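Local coordinates for outer membrane protein Omp121 (Bacteroides thetaiotaomicron, PDB 5FQ8) that probably imports nutrients across the outer membrane as a calcium-binding beta-barrel receptor of the TonB-dependent family, at residues Ser381-Gly386 against Asp407-Gln412; Arg485-Gln490 against His517-Arg522; Val828-Thr833 against Gly962-Tyr967; Arg832-Asn837 against Ser896-Asp901. All coordinates share one frame; numbering follows the deposited sequence.

Overall arrangement
Contacts 1 and 2 pair neighbouring strands of the TonB-dependent receptor barrel, whereas contacts 3 and 4 lie where strand 828-831 runs into helix 832-839. The first two follow each other along the chain, their centres 14 Å apart without touching, and both reach the second subunit, so this part of the wall also serves the subunit interface. Contact 3 is about 32 Å from contact 1 between centres, and contact 4 about 39 Å. Contacts 3 and 4 share R832 and T833, have centres 8 Å apart and touch each other: strand 828-831 pairs with strand 965-966 and also with strand 899-915. Together they tie three distant parts of the sequence around one helix start.

Contact 1. Residues Ser381-Gly386 against Asp407-Gln412; sequences SERFYG and DTTTGQ
With CG anti to the backbone N (chi1 174°) and the chain extended from CG to NE, R383 slants across T409 to reach D407, whose CG is likewise anti to its N (chi1 -163°). Guanidinium and carboxylate meet side-on and nearly coplanar, their planes 20° apart. NE of R383 donates to OD1 of D407 at 2.9 Å, and NH2 of R383 to OD2 of D407 at 2.5 Å, each oxygen using its syn lone pair. This bidentate salt bridge fixes the rotation of the carboxylate. Y385 stands beside the same aspartate, its CB 3.4 Å from CG of D407. On the other face of the strands, the methyl CG2 of T408 comes to the ring edge of F384, 4.0 Å from CD2. An alanine in place of R383 would probably lose both bonds to D407 and leave the aspartate's charge less well balanced.

Backbone hydrogen bonds join E382 with T410 and F384 with T408, in antiparallel register. The ion pair ties the barrel wall to the plug domain: N110 binds D407 OD2, G129 binds R383 NH1, and L109 packs against both. On the face of E382, F384, T408 and T410, the second subunit approaches: its R453 forms a salt bridge with E382. The two segments belong to the barrel hairpin of strands 376-394 and 398-417, flanked by strand 306-320 beside the first and strand 446-469 beside the second.

Contact 2. Residues Arg485-Gln490 against His517-Arg522; sequences RKVSYQ and HMELRR
Six backbone hydrogen bonds join R485 with R521, V487 with E519 and Y489 with H517, a regular antiparallel ladder between barrel strands 472-495 and 513-534. The last rung is looser on one side: N of H517 approaches O of Y489 from above the carbonyl plane, at 3.3 Å.

The guanidinium of R485 lies flat on that of R521, centres 4.2 Å apart and planes 23° apart, both chains bent at chi3 and pointing the same way. Further along, CB of H517 sits over the face of the Y489 ring, 3.6 Å from its centroid, in a CH-pi contact; the two rings barely overlap. H517 NE2 makes a weak hydrogen bond to E519 OE2, at the edge of the imidazole.

Apolar contacts line both faces. V487 CG1 lies alongside the E519 chain, while on the face of K486, S488, M518 and L520, CD1 of L520 meets CB of K486 at 3.6 Å and CB of M518 meets CB of S488.

Stacking two arginines brings like charges together, with NH2 of R485 3.5 Å from NE of R521. D597, in a salt bridge with R521, probably offsets part of the repulsion, while N483, which accepts from R485 NE, helps to orient that guanidinium.

Contact 3. Residues Val828-Thr833 against Gly962-Tyr967; sequences VMYSRT and GNYGEY
R832 lays its extended chain across Y967, placing CD over the centre of the ring, 3.4 Å from the centroid and 15° off the normal, a close CH-pi contact. On the same side of the ring, nearer its CD1 corner, Y830 approaches obliquely, CE2 of Y830 being 3.7 Å from CD1 of Y967. Y830 also runs beside Y964: its CB touches CE1 of Y964 at 3.6 Å, and Y964 OH sits over one face of the Y830 ring, though the rings are oblique to one another. Were Y967 an alanine, R832 CD would probably lose the surface on which it rests, and Y830 would be less firmly held.

The backbone beneath these side chains is a short parallel beta pairing of strand 828-831 with strand 965-966. N of Y830 donates to O of Y964 at 2.8 Å, on a lone pair of the carbonyl. N of E966 donates to O of Y830, and N of R832 to O of E966, almost straight at 177°. G965 has positive phi, and a side chain there would run into O of Y830.

S831 is the N-cap of helix 832-839: its OG binds K834 N, and also makes a weak hydrogen bond to OE1 of E966. The carboxylate of E966 thus lies by the helix start, where the N-terminal end of the helix would probably favour its negative charge.

Farther out, the polar ends are held by other parts of the chain. N332 accepts from R832 NH1, Q326 binds Y967 OH, Y964 OH reaches T751 O, and D835 bonds to Y830 OH.

Contact 4. Residues Arg832-Asn837 against Ser896-Asp901; sequences RTKDIN and SCFLVD
K834, F898 and D835 carry most of the buried surface. K834 leaves the first turn of helix 832-839 fully extended, with CG anti to the backbone N (chi1 -172°), and reaches over to the 3-10 turn that precedes strand 899-915. Its ammonium NZ donates to the carbonyl O of C897 in the plane of that carbonyl; the modelled separation is very short. NZ also lies 3.3 Å from SG of C897. Along the way the aliphatic chain is packed: CD of K834 is 3.7 Å from CG2 of V900, and its CG is 4.0 Å from CD1 of F898.

F898 turns CG beside its backbone N (chi1 -56°), which aims the ring at the helix. D835 covers one face of it. The carboxylate lies stacked on the ring, planes 14° apart, with OD1 of D835 3.6 Å from CE2 of F898, while CB of D835 makes a CH-pi contact at 4.3 Å from the ring centroid. C897 SG lies over the opposite face, so the phenyl group is sandwiched between a carboxylate and a thiol sulphur. The backbone joins in, CA of D835 being 3.5 Å from CE1 of F898.

A negatively charged group over the electron-rich face of a phenyl ring is not itself favourable, so the hydrogen bond from Y830 OH to D835 OD2 probably steadies the carboxylate there, while the carbonyl of C897 would probably help to stabilise the charge of K834.

Contact 1. Residues Ser381-Gly386 against Asp407-Gln412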
loop_
_atom_site.group_PDB
_atom_site.type_symbol
_atom_site.label_atom_id
_atom_site.label_comp_id
_atom_site.label_asym_id
_atom_site.label_seq_id
_atom_site.Cartn_x
_atom_site.Cartn_y
_atom_site.Cartn_z
ATOM N N SER B 381 5.609 18.934 -4.062
ATOM C CA SER B 381 7.027 18.808 -3.762
ATOM C C SER B 381 7.494 19.995 -2.937
ATOM O O SER B 381 7.039 21.117 -3.146
ATOM C CB SER B 381 7.828 18.703 -5.052
ATOM O OG SER B 381 9.195 18.936 -4.828
ATOM N N GLU B 382 8.390 19.744 -1.995
ATOM C CA GLU B 382 9.015 20.792 -1.207
ATOM C C GLU B 382 10.515 20.602 -1.283
ATOM O O GLU B 382 10.992 19.477 -1.232
ATOM C CB GLU B 382 8.538 20.750 0.235
ATOM C CG GLU B 382 7.413 21.724 0.541
ATOM C CD GLU B 382 6.731 21.463 1.861
ATOM O OE1 GLU B 382 6.133 20.377 2.028
ATOM O OE2 GLU B 382 6.799 22.355 2.730
ATOM N N ARG B 383 11.263 21.690 -1.437
ATOM C CA ARG B 383 12.682 21.570 -1.743
ATOM C C ARG B 383 13.461 22.715 -1.135
ATOM O O ARG B 383 13.090 23.871 -1.310
ATOM C CB ARG B 383 12.920 21.551 -3.255
ATOM C CG ARG B 383 14.380 21.568 -3.638
ATOM C CD ARG B 383 14.555 21.387 -5.123
ATOM N NE ARG B 383 15.956 21.359 -5.507
ATOM C CZ ARG B 383 16.359 21.386 -6.760
ATOM N NH1 ARG B 383 15.461 21.439 -7.720
ATOM N NH2 ARG B 383 17.647 21.372 -7.056
ATOM N N PHE B 384 14.560 22.395 -0.468
ATOM C CA PHE B 384 15.455 23.397 0.086
ATOM C C PHE B 384 16.866 23.155 -0.428
ATOM O O PHE B 384 17.370 22.035 -0.355
ATOM C CB PHE B 384 15.429 23.367 1.617
ATOM C CG PHE B 384 16.565 24.096 2.239
ATOM C CD1 PHE B 384 16.537 25.469 2.351
ATOM C CD2 PHE B 384 17.680 23.420 2.677
ATOM C CE1 PHE B 384 17.591 26.155 2.909
ATOM C CE2 PHE B 384 18.746 24.100 3.229
ATOM C CZ PHE B 384 18.705 25.472 3.343
ATOM N N TYR B 385 17.502 24.198 -0.947
ATOM C CA TYR B 385 18.894 24.074 -1.344
ATOM C C TYR B 385 19.617 25.363 -1.010
ATOM O O TYR B 385 18.995 26.402 -0.819
ATOM C CB TYR B 385 19.040 23.723 -2.826
ATOM C CG TYR B 385 18.496 24.729 -3.797
ATOM C CD1 TYR B 385 17.149 24.787 -4.086
ATOM C CD2 TYR B 385 19.343 25.599 -4.455
ATOM C CE1 TYR B 385 16.662 25.703 -4.986
ATOM C CE2 TYR B 385 18.869 26.513 -5.347
ATOM C CZ TYR B 385 17.528 26.565 -5.615
ATOM O OH TYR B 385 17.043 27.481 -6.515
ATOM N N GLY B 386 20.938 25.289 -0.918
ATOM C CA GLY B 386 21.701 26.500 -0.691
ATOM C C GLY B 386 23.189 26.235 -0.625
ATOM O O GLY B 386 23.646 25.134 -0.913
ATOM N N ASP B 407 21.240 20.192 -0.968
ATOM C CA ASP B 407 20.008 20.207 -1.744
ATOM C C ASP B 407 19.181 19.002 -1.325
ATOM O O ASP B 407 19.637 17.862 -1.454
ATOM C CB ASP B 407 20.320 20.186 -3.245
ATOM C CG ASP B 407 19.147 20.598 -4.106
ATOM O OD1 ASP B 407 17.992 20.481 -3.689
ATOM O OD2 ASP B 407 19.390 21.032 -5.239
ATOM N N THR B 408 17.981 19.252 -0.814
ATOM C CA THR B 408 17.110 18.210 -0.293
ATOM C C THR B 408 15.688 18.474 -0.757
ATOM O O THR B 408 15.261 19.625 -0.874
ATOM C CB THR B 408 17.182 18.134 1.243
ATOM O OG1 THR B 408 16.020 17.487 1.766
ATOM C CG2 THR B 408 17.278 19.507 1.845
ATOM N N THR B 409 14.964 17.393 -1.031
ATOM C CA THR B 409 13.641 17.485 -1.619
ATOM C C THR B 409 12.771 16.376 -1.078
ATOM O O THR B 409 13.209 15.233 -0.971
ATOM C CB THR B 409 13.665 17.361 -3.145
ATOM O OG1 THR B 409 14.715 18.150 -3.697
ATOM C CG2 THR B 409 12.344 17.797 -3.725
ATOM N N THR B 410 11.527 16.718 -0.791
ATOM C CA THR B 410 10.506 15.775 -0.371
ATOM C C THR B 410 9.347 15.923 -1.346
ATOM O O THR B 410 8.721 16.975 -1.410
ATOM C CB THR B 410 10.086 16.049 1.077
ATOM O OG1 THR B 410 11.197 15.838 1.954
ATOM C CG2 THR B 410 8.941 15.149 1.488
ATOM N N GLY B 411 9.080 14.891 -2.129
ATOM C CA GLY B 411 7.990 14.911 -3.083
ATOM C C GLY B 411 7.012 13.808 -2.753
ATOM O O GLY B 411 7.387 12.785 -2.199
ATOM N N GLN B 412 5.751 14.028 -3.096
ATOM C CA GLN B 412 4.679 13.131 -2.692
ATOM C C GLN B 412 3.631 13.025 -3.783
ATOM O O GLN B 412 2.901 13.980 -4.028
ATOM C CB GLN B 412 4.041 13.606 -1.404
ATOM C CG GLN B 412 2.839 12.800 -0.999
ATOM C CD GLN B 412 2.187 13.336 0.238
ATOM O OE1 GLN B 412 2.856 13.762 1.161
ATOM N NE2 GLN B 412 0.875 13.348 0.249
#

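Contact 2. Residues Arg485-Gln490 against His517-Arg522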
loop_
_atom_site.group_PDB
_atom_site.type_symbol
_atom_site.label_atom_id
_atom_site.label_comp_id
_atom_site.label_asym_id
_atom_site.label_seq_id
_atom_site.Cartn_x
_atom_site.Cartn_y
_atom_site.Cartn_z
ATOM N N ARG B 485 25.195 11.633 -2.611
ATOM C CA ARG B 485 23.862 11.743 -3.188
ATOM C C ARG B 485 23.009 10.592 -2.680
ATOM O O ARG B 485 23.456 9.444 -2.673
ATOM C CB ARG B 485 23.930 11.760 -4.720
ATOM C CG ARG B 485 24.581 13.011 -5.283
ATOM C CD ARG B 485 24.548 13.063 -6.791
ATOM N NE ARG B 485 25.709 12.406 -7.366
ATOM C CZ ARG B 485 25.757 11.981 -8.612
ATOM N NH1 ARG B 485 24.707 12.153 -9.384
ATOM N NH2 ARG B 485 26.838 11.391 -9.078
ATOM N N LYS B 486 21.793 10.898 -2.245
ATOM C CA LYS B 486 20.929 9.905 -1.630
ATOM C C LYS B 486 19.506 10.119 -2.097
ATOM O O LYS B 486 19.029 11.248 -2.161
ATOM C CB LYS B 486 21.000 9.978 -0.103
ATOM C CG LYS B 486 20.126 8.993 0.651
ATOM C CD LYS B 486 20.229 9.217 2.144
ATOM C CE LYS B 486 19.441 8.191 2.925
ATOM N NZ LYS B 486 19.380 8.474 4.383
ATOM N N VAL B 487 18.833 9.040 -2.436
ATOM C CA VAL B 487 17.414 9.096 -2.742
ATOM C C VAL B 487 16.766 7.927 -2.031
ATOM O O VAL B 487 17.381 6.871 -1.876
ATOM C CB VAL B 487 17.161 9.074 -4.263
ATOM C CG1 VAL B 487 17.907 7.956 -4.896
ATOM C CG2 VAL B 487 15.704 8.952 -4.569
ATOM N N SER B 488 15.554 8.139 -1.536
ATOM C CA SER B 488 14.762 7.052 -0.997
ATOM C C SER B 488 13.305 7.396 -1.220
ATOM O O SER B 488 12.961 8.544 -1.471
ATOM C CB SER B 488 15.065 6.803 0.483
ATOM O OG SER B 488 14.347 7.660 1.354
ATOM N N TYR B 489 12.450 6.388 -1.176
ATOM C CA TYR B 489 11.024 6.656 -1.237
ATOM C C TYR B 489 10.282 5.559 -0.507
ATOM O O TYR B 489 10.861 4.561 -0.095
ATOM C CB TYR B 489 10.507 6.800 -2.678
ATOM C CG TYR B 489 10.549 5.548 -3.522
ATOM C CD1 TYR B 489 9.603 4.552 -3.373
ATOM C CD2 TYR B 489 11.512 5.384 -4.491
ATOM C CE1 TYR B 489 9.637 3.430 -4.135
ATOM C CE2 TYR B 489 11.549 4.261 -5.262
ATOM C CZ TYR B 489 10.609 3.287 -5.079
ATOM O OH TYR B 489 10.642 2.161 -5.853
ATOM N N GLN B 490 8.982 5.774 -0.351
ATOM C CA GLN B 490 8.089 4.816 0.280
ATOM C C GLN B 490 6.796 4.792 -0.509
ATOM O O GLN B 490 6.097 5.798 -0.583
ATOM C CB GLN B 490 7.820 5.175 1.739
ATOM C CG GLN B 490 7.030 4.117 2.456
ATOM C CD GLN B 490 6.446 4.608 3.725
ATOM O OE1 GLN B 490 6.431 5.790 3.980
ATOM N NE2 GLN B 490 5.969 3.702 4.544
ATOM N N HIS B 517 12.406 1.884 -1.132
ATOM C CA HIS B 517 13.624 1.934 -1.939
ATOM C C HIS B 517 14.560 3.033 -1.453
ATOM O O HIS B 517 14.107 4.066 -0.974
ATOM C CB HIS B 517 13.290 2.162 -3.412
ATOM C CG HIS B 517 14.477 2.129 -4.309
ATOM N ND1 HIS B 517 15.014 0.955 -4.784
ATOM C CD2 HIS B 517 15.245 3.122 -4.809
ATOM C CE1 HIS B 517 16.059 1.226 -5.545
ATOM N NE2 HIS B 517 16.221 2.534 -5.576
ATOM N N MET B 518 15.865 2.808 -1.602
ATOM C CA MET B 518 16.867 3.785 -1.203
ATOM C C MET B 518 18.181 3.524 -1.922
ATOM O O MET B 518 18.619 2.381 -1.989
ATOM C CB MET B 518 17.121 3.746 0.303
ATOM C CG MET B 518 18.377 4.504 0.677
ATOM S SD MET B 518 19.335 3.734 1.948
ATOM C CE MET B 518 20.939 4.413 1.630
ATOM N N GLU B 519 18.829 4.584 -2.417
ATOM C CA GLU B 519 20.176 4.496 -2.973
ATOM C C GLU B 519 21.090 5.519 -2.320
ATOM O O GLU B 519 20.651 6.588 -1.906
ATOM C CB GLU B 519 20.211 4.749 -4.471
ATOM C CG GLU B 519 19.162 4.079 -5.271
ATOM C CD GLU B 519 19.224 4.507 -6.689
ATOM O OE1 GLU B 519 19.826 5.562 -6.925
ATOM O OE2 GLU B 519 18.701 3.801 -7.567
ATOM N N LEU B 520 22.381 5.203 -2.278
ATOM C CA LEU B 520 23.372 6.099 -1.699
ATOM C C LEU B 520 24.700 5.902 -2.403
ATOM O O LEU B 520 25.128 4.770 -2.617
ATOM C CB LEU B 520 23.524 5.844 -0.210
ATOM C CG LEU B 520 24.502 6.705 0.565
ATOM C CD1 LEU B 520 23.977 8.096 0.614
ATOM C CD2 LEU B 520 24.660 6.173 1.960
ATOM N N ARG B 521 25.349 6.997 -2.759
ATOM C CA ARG B 521 26.610 6.938 -3.478
ATOM C C ARG B 521 27.497 8.068 -3.008
ATOM O O ARG B 521 27.019 9.156 -2.698
ATOM C CB ARG B 521 26.406 7.049 -4.978
ATOM C CG ARG B 521 25.715 8.316 -5.390
ATOM C CD ARG B 521 25.375 8.331 -6.859
ATOM N NE ARG B 521 26.553 8.160 -7.686
ATOM C CZ ARG B 521 26.502 7.822 -8.962
ATOM N NH1 ARG B 521 25.328 7.630 -9.535
ATOM N NH2 ARG B 521 27.620 7.674 -9.654
ATOM N N ARG B 522 28.787 7.803 -2.956
ATOM C CA ARG B 522 29.742 8.783 -2.475
ATOM C C ARG B 522 30.912 8.881 -3.437
ATOM O O ARG B 522 31.244 7.928 -4.144
ATOM C CB ARG B 522 30.234 8.440 -1.079
ATOM C CG ARG B 522 29.188 8.644 -0.016
ATOM C CD ARG B 522 29.732 8.424 1.381
ATOM N NE ARG B 522 28.705 8.716 2.369
ATOM C CZ ARG B 522 28.250 7.852 3.267
ATOM N NH1 ARG B 522 28.748 6.633 3.329
ATOM N NH2 ARG B 522 27.305 8.228 4.110
#

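Contact 3. Residues Val828-Thr833 against Gly962-Tyr967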
loop_
_atom_site.group_PDB
_atom_site.type_symbol
_atom_site.label_atom_id
_atom_site.label_comp_id
_atom_site.label_asym_id
_atom_site.label_seq_id
_atom_site.Cartn_x
_atom_site.Cartn_y
_atom_site.Cartn_z
ATOM N N VAL B 828 13.652 10.615 -36.922
ATOM C CA VAL B 828 12.351 9.967 -36.903
ATOM C C VAL B 828 11.975 9.656 -35.465
ATOM O O VAL B 828 12.829 9.535 -34.595
ATOM C CB VAL B 828 12.381 8.701 -37.794
ATOM C CG1 VAL B 828 13.131 7.596 -37.126
ATOM C CG2 VAL B 828 11.003 8.268 -38.163
ATOM N N MET B 829 10.677 9.545 -35.218
ATOM C CA MET B 829 10.175 9.259 -33.889
ATOM C C MET B 829 8.880 8.471 -34.009
ATOM O O MET B 829 8.122 8.669 -34.956
ATOM C CB MET B 829 9.950 10.561 -33.114
ATOM C CG MET B 829 8.854 11.437 -33.705
ATOM S SD MET B 829 8.604 13.004 -32.883
ATOM C CE MET B 829 8.552 12.511 -31.191
ATOM N N TYR B 830 8.627 7.573 -33.060
ATOM C CA TYR B 830 7.360 6.855 -33.070
ATOM C C TYR B 830 6.232 7.779 -32.653
ATOM O O TYR B 830 6.348 8.504 -31.665
ATOM C CB TYR B 830 7.377 5.650 -32.132
ATOM C CG TYR B 830 5.985 5.048 -32.009
ATOM C CD1 TYR B 830 5.512 4.169 -32.968
ATOM C CD2 TYR B 830 5.127 5.399 -30.964
ATOM C CE1 TYR B 830 4.250 3.650 -32.896
ATOM C CE2 TYR B 830 3.853 4.876 -30.886
ATOM C CZ TYR B 830 3.426 3.994 -31.858
ATOM O OH TYR B 830 2.164 3.458 -31.822
ATOM N N SER B 831 5.113 7.716 -33.360
ATOM C CA SER B 831 3.992 8.591 -33.047
ATOM C C SER B 831 2.705 7.799 -32.889
ATOM O O SER B 831 2.108 7.392 -33.886
ATOM C CB SER B 831 3.823 9.651 -34.118
ATOM O OG SER B 831 2.501 10.125 -34.061
ATOM N N ARG B 832 2.237 7.637 -31.648
ATOM C CA ARG B 832 0.955 6.970 -31.430
ATOM C C ARG B 832 -0.216 7.838 -31.861
ATOM O O ARG B 832 -1.322 7.325 -32.029
ATOM C CB ARG B 832 0.796 6.557 -29.956
ATOM C CG ARG B 832 -0.265 5.481 -29.696
ATOM C CD ARG B 832 -0.736 5.399 -28.257
ATOM N NE ARG B 832 -1.736 4.349 -28.085
ATOM C CZ ARG B 832 -3.047 4.548 -28.080
ATOM N NH1 ARG B 832 -3.530 5.751 -28.198
ATOM N NH2 ARG B 832 -3.877 3.538 -27.964
ATOM N N THR B 833 0.009 9.136 -32.062
ATOM C CA THR B 833 -1.061 10.004 -32.533
ATOM C C THR B 833 -1.409 9.715 -33.982
ATOM O O THR B 833 -2.579 9.771 -34.373
ATOM C CB THR B 833 -0.660 11.460 -32.366
ATOM O OG1 THR B 833 -0.200 11.678 -31.036
ATOM C CG2 THR B 833 -1.830 12.341 -32.616
ATOM N N GLY B 962 13.422 9.069 -24.021
ATOM C CA GLY B 962 12.347 9.884 -24.542
ATOM C C GLY B 962 12.384 10.027 -26.050
ATOM O O GLY B 962 11.351 10.274 -26.684
ATOM N N ASN B 963 13.559 9.859 -26.647
ATOM C CA ASN B 963 13.687 10.037 -28.078
ATOM C C ASN B 963 12.923 8.994 -28.869
ATOM O O ASN B 963 12.766 9.160 -30.077
ATOM C CB ASN B 963 15.158 10.020 -28.475
ATOM C CG ASN B 963 15.843 11.344 -28.208
ATOM O OD1 ASN B 963 15.279 12.399 -28.448
ATOM N ND2 ASN B 963 17.061 11.293 -27.699
ATOM N N TYR B 964 12.423 7.947 -28.219
ATOM C CA TYR B 964 11.714 6.902 -28.934
ATOM C C TYR B 964 10.472 7.443 -29.613
ATOM O O TYR B 964 10.104 6.986 -30.703
ATOM C CB TYR B 964 11.349 5.779 -27.971
ATOM C CG TYR B 964 10.393 4.769 -28.530
ATOM C CD1 TYR B 964 9.026 4.979 -28.474
ATOM C CD2 TYR B 964 10.857 3.610 -29.108
ATOM C CE1 TYR B 964 8.157 4.080 -28.984
ATOM C CE2 TYR B 964 9.991 2.695 -29.620
ATOM C CZ TYR B 964 8.640 2.935 -29.552
ATOM O OH TYR B 964 7.752 2.033 -30.064
ATOM N N GLY B 965 9.790 8.375 -28.983
ATOM C CA GLY B 965 8.592 8.894 -29.585
ATOM C C GLY B 965 7.620 9.391 -28.548
ATOM O O GLY B 965 7.961 9.580 -27.392
ATOM N N GLU B 966 6.409 9.619 -29.024
ATOM C CA GLU B 966 5.319 10.168 -28.240
ATOM C C GLU B 966 4.202 9.146 -28.220
ATOM O O GLU B 966 3.883 8.564 -29.254
ATOM C CB GLU B 966 4.822 11.474 -28.846
ATOM C CG GLU B 966 3.313 11.617 -28.855
ATOM C CD GLU B 966 2.713 11.177 -30.158
ATOM O OE1 GLU B 966 3.477 11.024 -31.108
ATOM O OE2 GLU B 966 1.494 10.971 -30.237
ATOM N N TYR B 967 3.603 8.926 -27.058
ATOM C CA TYR B 967 2.621 7.865 -26.908
ATOM C C TYR B 967 1.262 8.471 -26.582
ATOM O O TYR B 967 0.700 8.245 -25.517
ATOM C CB TYR B 967 3.067 6.846 -25.862
ATOM C CG TYR B 967 2.535 5.488 -26.204
ATOM C CD1 TYR B 967 3.077 4.763 -27.244
ATOM C CD2 TYR B 967 1.444 4.962 -25.538
ATOM C CE1 TYR B 967 2.578 3.537 -27.584
ATOM C CE2 TYR B 967 0.940 3.739 -25.877
ATOM C CZ TYR B 967 1.514 3.036 -26.906
ATOM O OH TYR B 967 1.032 1.817 -27.262
#

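Contact 4. Residues Arg832-Asn837 against Ser896-Asp901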
loop_
_atom_site.group_PDB
_atom_site.type_symbol
_atom_site.label_atom_id
_atom_site.label_comp_id
_atom_site.label_asym_id
_atom_site.label_seq_id
_atom_site.Cartn_x
_atom_site.Cartn_y
_atom_site.Cartn_z
ATOM N N ARG B 832 2.237 7.637 -31.648
ATOM C CA ARG B 832 0.955 6.970 -31.430
ATOM C C ARG B 832 -0.216 7.838 -31.861
ATOM O O ARG B 832 -1.322 7.325 -32.029
ATOM C CB ARG B 832 0.796 6.557 -29.956
ATOM C CG ARG B 832 -0.265 5.481 -29.696
ATOM C CD ARG B 832 -0.736 5.399 -28.257
ATOM N NE ARG B 832 -1.736 4.349 -28.085
ATOM C CZ ARG B 832 -3.047 4.548 -28.080
ATOM N NH1 ARG B 832 -3.530 5.751 -28.198
ATOM N NH2 ARG B 832 -3.877 3.538 -27.964
ATOM N N THR B 833 0.009 9.136 -32.062
ATOM C CA THR B 833 -1.061 10.004 -32.533
ATOM C C THR B 833 -1.409 9.715 -33.982
ATOM O O THR B 833 -2.579 9.771 -34.373
ATOM C CB THR B 833 -0.660 11.460 -32.366
ATOM O OG1 THR B 833 -0.200 11.678 -31.036
ATOM C CG2 THR B 833 -1.830 12.341 -32.616
ATOM N N LYS B 834 -0.408 9.402 -34.793
ATOM C CA LYS B 834 -0.692 8.905 -36.127
ATOM C C LYS B 834 -1.260 7.497 -36.057
ATOM O O LYS B 834 -2.212 7.169 -36.771
ATOM C CB LYS B 834 0.579 8.946 -36.975
ATOM C CG LYS B 834 0.383 8.640 -38.430
ATOM C CD LYS B 834 1.698 8.370 -39.120
ATOM C CE LYS B 834 1.503 8.142 -40.595
ATOM N NZ LYS B 834 2.794 7.906 -41.279
ATOM N N ASP B 835 -0.715 6.669 -35.171
ATOM C CA ASP B 835 -1.205 5.307 -34.995
ATOM C C ASP B 835 -2.708 5.279 -34.745
ATOM O O ASP B 835 -3.456 4.596 -35.450
ATOM C CB ASP B 835 -0.465 4.647 -33.833
ATOM C CG ASP B 835 -0.279 3.171 -34.025
ATOM O OD1 ASP B 835 -1.117 2.542 -34.696
ATOM O OD2 ASP B 835 0.716 2.644 -33.498
ATOM N N ILE B 836 -3.165 6.005 -33.728
ATOM C CA ILE B 836 -4.560 5.910 -33.335
ATOM C C ILE B 836 -5.461 6.526 -34.385
ATOM O O ILE B 836 -6.620 6.122 -34.529
ATOM C CB ILE B 836 -4.772 6.566 -31.964
ATOM C CG1 ILE B 836 -6.171 6.284 -31.460
ATOM C CG2 ILE B 836 -4.566 8.039 -32.061
ATOM C CD1 ILE B 836 -6.447 4.841 -31.364
ATOM N N ASN B 837 -4.945 7.479 -35.160
ATOM C CA ASN B 837 -5.781 8.166 -36.126
ATOM C C ASN B 837 -5.848 7.434 -37.443
ATOM O O ASN B 837 -6.845 7.542 -38.156
ATOM C CB ASN B 837 -5.282 9.587 -36.335
ATOM C CG ASN B 837 -5.653 10.470 -35.209
ATOM O OD1 ASN B 837 -6.793 10.891 -35.080
ATOM N ND2 ASN B 837 -4.699 10.733 -34.357
ATOM N N SER B 896 6.155 0.496 -39.884
ATOM C CA SER B 896 7.045 1.619 -40.121
ATOM C C SER B 896 6.291 2.888 -40.486
ATOM O O SER B 896 6.835 3.982 -40.332
ATOM C CB SER B 896 8.016 1.261 -41.218
ATOM O OG SER B 896 7.279 1.008 -42.391
ATOM N N CYS B 897 5.046 2.765 -40.950
ATOM C CA CYS B 897 4.233 3.940 -41.242
ATOM C C CYS B 897 4.185 4.894 -40.072
ATOM O O CYS B 897 4.031 6.103 -40.262
ATOM C CB CYS B 897 2.820 3.516 -41.611
ATOM S SG CYS B 897 1.641 4.838 -41.740
ATOM N N PHE B 898 4.338 4.386 -38.861
ATOM C CA PHE B 898 4.107 5.188 -37.681
ATOM C C PHE B 898 5.385 5.707 -37.069
ATOM O O PHE B 898 5.331 6.359 -36.031
ATOM C CB PHE B 898 3.304 4.387 -36.669
ATOM C CG PHE B 898 2.006 3.884 -37.217
ATOM C CD1 PHE B 898 1.038 4.765 -37.641
ATOM C CD2 PHE B 898 1.770 2.540 -37.325
ATOM C CE1 PHE B 898 -0.142 4.318 -38.153
ATOM C CE2 PHE B 898 0.591 2.080 -37.823
ATOM C CZ PHE B 898 -0.373 2.964 -38.244
ATOM N N LEU B 899 6.525 5.449 -37.686
ATOM C CA LEU B 899 7.689 6.292 -37.478
ATOM C C LEU B 899 7.527 7.551 -38.315
ATOM O O LEU B 899 7.330 7.473 -39.533
ATOM C CB LEU B 899 8.959 5.544 -37.846
ATOM C CG LEU B 899 9.268 4.423 -36.875
ATOM C CD1 LEU B 899 10.360 3.570 -37.407
ATOM C CD2 LEU B 899 9.672 5.012 -35.560
ATOM N N VAL B 900 7.592 8.708 -37.659
ATOM C CA VAL B 900 7.248 9.992 -38.253
ATOM C C VAL B 900 8.465 10.904 -38.256
ATOM O O VAL B 900 9.280 10.874 -37.330
ATOM C CB VAL B 900 6.077 10.619 -37.482
ATOM C CG1 VAL B 900 5.922 12.072 -37.818
ATOM C CG2 VAL B 900 4.826 9.858 -37.799
ATOM N N ASP B 901 8.580 11.715 -39.308
ATOM C CA ASP B 901 9.705 12.626 -39.463
ATOM C C ASP B 901 9.746 13.649 -38.331
ATOM O O ASP B 901 8.748 14.299 -38.024
ATOM C CB ASP B 901 9.600 13.325 -40.820
ATOM C CG ASP B 901 10.890 13.993 -41.251
ATOM O OD1 ASP B 901 11.632 14.515 -40.399
ATOM O OD2 ASP B 901 11.153 14.006 -42.467
#